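PDB 2CO7: putative fimbriae assembly chaperone from Salmonella typhimurium, which probably acts as a periplasmic folding chaperone of the PapD-like family, assisting Saf fimbrial subunits on their way to assembly at the cell surface. Local coordinates for residues E140-N145 against N159-Y164. Sequence-based numbering, arbitrary orientation. Where two conformers were deposited one is given.
Sequences EDVAGN and NPTPFY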
loop_
_atom_site.group_PDB
_atom_site.type_symbol
_atom_site.label_atom_id
_atom_site.label_comp_id
_atom_site.label_asym_id
_atom_site.label_seq_id
_atom_site.Cartn_x
_atom_site.Cartn_y
_atom_site.Cartn_z
ATOM N N GLU B 140 7.673 20.524 -5.072
ATOM C CA GLU B 140 8.836 20.571 -5.951
ATOM C C GLU B 140 9.422 21.981 -6.091
ATOM O O GLU B 140 10.621 22.115 -6.326
ATOM C CB GLU B 140 8.561 19.900 -7.299
ATOM C CG GLU B 140 7.709 20.700 -8.259
ATOM C CD GLU B 140 7.408 19.973 -9.584
ATOM O OE1 GLU B 140 8.181 19.090 -10.026
ATOM O OE2 GLU B 140 6.391 20.335 -10.211
ATOM N N ASP B 141 8.597 23.013 -5.882
ATOM C CA ASP B 141 9.054 24.391 -5.840
ATOM C C ASP B 141 10.124 24.639 -4.782
ATOM O O ASP B 141 10.970 25.490 -4.976
ATOM C CB ASP B 141 7.879 25.320 -5.577
ATOM C CG ASP B 141 6.920 25.410 -6.744
ATOM O OD1 ASP B 141 5.761 25.851 -6.504
ATOM O OD2 ASP B 141 7.327 25.067 -7.902
ATOM N N VAL B 142 10.039 23.905 -3.669
ATOM C CA VAL B 142 10.912 24.110 -2.493
ATOM C C VAL B 142 11.731 22.878 -2.112
ATOM O O VAL B 142 12.369 22.872 -1.041
ATOM C CB VAL B 142 10.132 24.674 -1.230
ATOM C CG1 VAL B 142 9.628 26.114 -1.501
ATOM C CG2 VAL B 142 8.950 23.792 -0.823
ATOM N N ALA B 143 11.728 21.844 -2.958
ATOM C CA ALA B 143 12.403 20.564 -2.644
ATOM C C ALA B 143 13.936 20.676 -2.596
ATOM O O ALA B 143 14.608 19.839 -1.968
ATOM C CB ALA B 143 11.968 19.448 -3.615
ATOM N N GLY B 144 14.481 21.722 -3.225
ATOM C CA GLY B 144 15.902 22.063 -3.122
ATOM C C GLY B 144 16.278 22.607 -1.748
ATOM O O GLY B 144 17.454 22.909 -1.494
ATOM N N ASN B 145 15.295 22.746 -0.853
ATOM C CA ASN B 145 15.598 23.200 0.506
ATOM C C ASN B 145 15.787 22.104 1.519
ATOM O O ASN B 145 16.039 22.391 2.686
ATOM C CB ASN B 145 14.583 24.210 0.977
ATOM C CG ASN B 145 14.701 25.500 0.223
ATOM O OD1 ASN B 145 15.720 25.762 -0.438
ATOM N ND2 ASN B 145 13.678 26.315 0.306
ATOM N N ASN B 159 13.597 18.209 6.384
ATOM C CA ASN B 159 12.602 18.942 5.571
ATOM C C ASN B 159 12.082 20.177 6.321
ATOM O O ASN B 159 11.210 20.067 7.167
ATOM C CB ASN B 159 11.445 17.972 5.194
ATOM C CG ASN B 159 10.310 18.673 4.431
ATOM O OD1 ASN B 159 10.495 19.731 3.830
ATOM N ND2 ASN B 159 9.154 18.095 4.479
ATOM N N PRO B 160 12.591 21.379 5.982
ATOM C CA PRO B 160 12.168 22.583 6.718
ATOM C C PRO B 160 10.912 23.241 6.086
ATOM O O PRO B 160 10.575 24.378 6.410
ATOM C CB PRO B 160 13.377 23.505 6.546
ATOM C CG PRO B 160 13.785 23.207 5.069
ATOM C CD PRO B 160 13.573 21.687 4.926
ATOM N N THR B 161 10.221 22.512 5.213
ATOM C CA THR B 161 9.096 23.072 4.457
ATOM C C THR B 161 7.776 22.575 5.014
ATOM O O THR B 161 7.770 21.580 5.737
ATOM C CB THR B 161 9.160 22.662 2.928
ATOM O OG1 THR B 161 8.630 21.354 2.729
ATOM C CG2 THR B 161 10.592 22.720 2.386
ATOM N N PRO B 162 6.662 23.264 4.681
ATOM C CA PRO B 162 5.313 22.816 5.053
ATOM C C PRO B 162 4.748 21.617 4.309
ATOM O O PRO B 162 3.591 21.279 4.562
ATOM C CB PRO B 162 4.432 24.049 4.784
ATOM C CG PRO B 162 5.211 24.857 3.760
ATOM C CD PRO B 162 6.660 24.576 3.997
ATOM N N PHE B 163 5.542 20.944 3.464
ATOM C CA PHE B 163 5.015 19.899 2.583
ATOM C C PHE B 163 5.438 18.516 2.990
ATOM O O PHE B 163 6.557 18.344 3.454
ATOM C CB PHE B 163 5.496 20.100 1.139
ATOM C CG PHE B 163 5.010 21.378 0.508
ATOM C CD1 PHE B 163 5.815 22.527 0.543
ATOM C CD2 PHE B 163 3.746 21.471 -0.041
ATOM C CE1 PHE B 163 5.377 23.719 -0.013
ATOM C CE2 PHE B 163 3.296 22.662 -0.622
ATOM C CZ PHE B 163 4.118 23.796 -0.597
ATOM N N TYR B 164 4.585 17.512 2.739
ATOM C CA TYR B 164 5.111 16.159 2.644
ATOM C C TYR B 164 6.014 16.049 1.437
ATOM O O TYR B 164 5.636 16.458 0.339
ATOM C CB TYR B 164 4.006 15.088 2.533
ATOM C CG TYR B 164 3.236 15.000 3.815
ATOM C CD1 TYR B 164 3.548 14.043 4.770
ATOM C CD2 TYR B 164 2.229 15.929 4.099
ATOM C CE1 TYR B 164 2.853 13.986 5.978
ATOM C CE2 TYR B 164 1.510 15.869 5.315
ATOM C CZ TYR B 164 1.843 14.916 6.238
ATOM O OH TYR B 164 1.147 14.831 7.420
#
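Thr161 OG1, whose residue turns its methyl to Val142, lies 2.7 Å from Asn159 OD1, giving its hydrogen to a lone pair in the plane of that carbonyl. The same oxygen takes a second bond from above its plane, 3.1 Å from Thr161 N, and this closes an Asx turn. The threonine hydroxyl then serves as acceptor for Phe163 N, forming an ST turn with a nearly straight bond (162°). On the other branch of the Asn159 amide, ND2 reaches Phe163 O at 2.8 Å, almost in line with the C=O bond, and also bonds Pro184 O. Both ends of the carboxamide are thus engaged, which settles which is O and which is N and pins the bend of the loop after strand 154-159.

A chi1 of 82° puts Thr161 OG1 between the backbone N and the carbonyl carbon, where it meets Asn159 OD1 and Phe163 N, and leaves CG2 facing Val142 CG2 at 3.8 Å. That single valine methyl also leans obliquely on the Phe163 ring, 3.6 Å from CD1 and slightly farther from CE1. At the other end of the contact, the Pro160 ring sets CG and CD each 3.4 Å from Asn145 O, the backbone carbonyl just past a turn in which Asn145 N bonds Val142 O.

The contact joins the short helix 139-142 and the turn after it to a loop of the C-terminal immunoglobulin-like domain. Phe163 also touches Arg131 and Glu90, and Tyr164 N bonds Glu90 OE1, tying this loop to the N-terminal domain. It exemplifies a general principle: a loop that spends its Asn and Thr polar groups largely on itself can offer its neighbour an apolar side. Between the two segments the contact is accordingly van der Waals in kind, from a valine methyl at one end and the Asn145-Pro160 pair at the other.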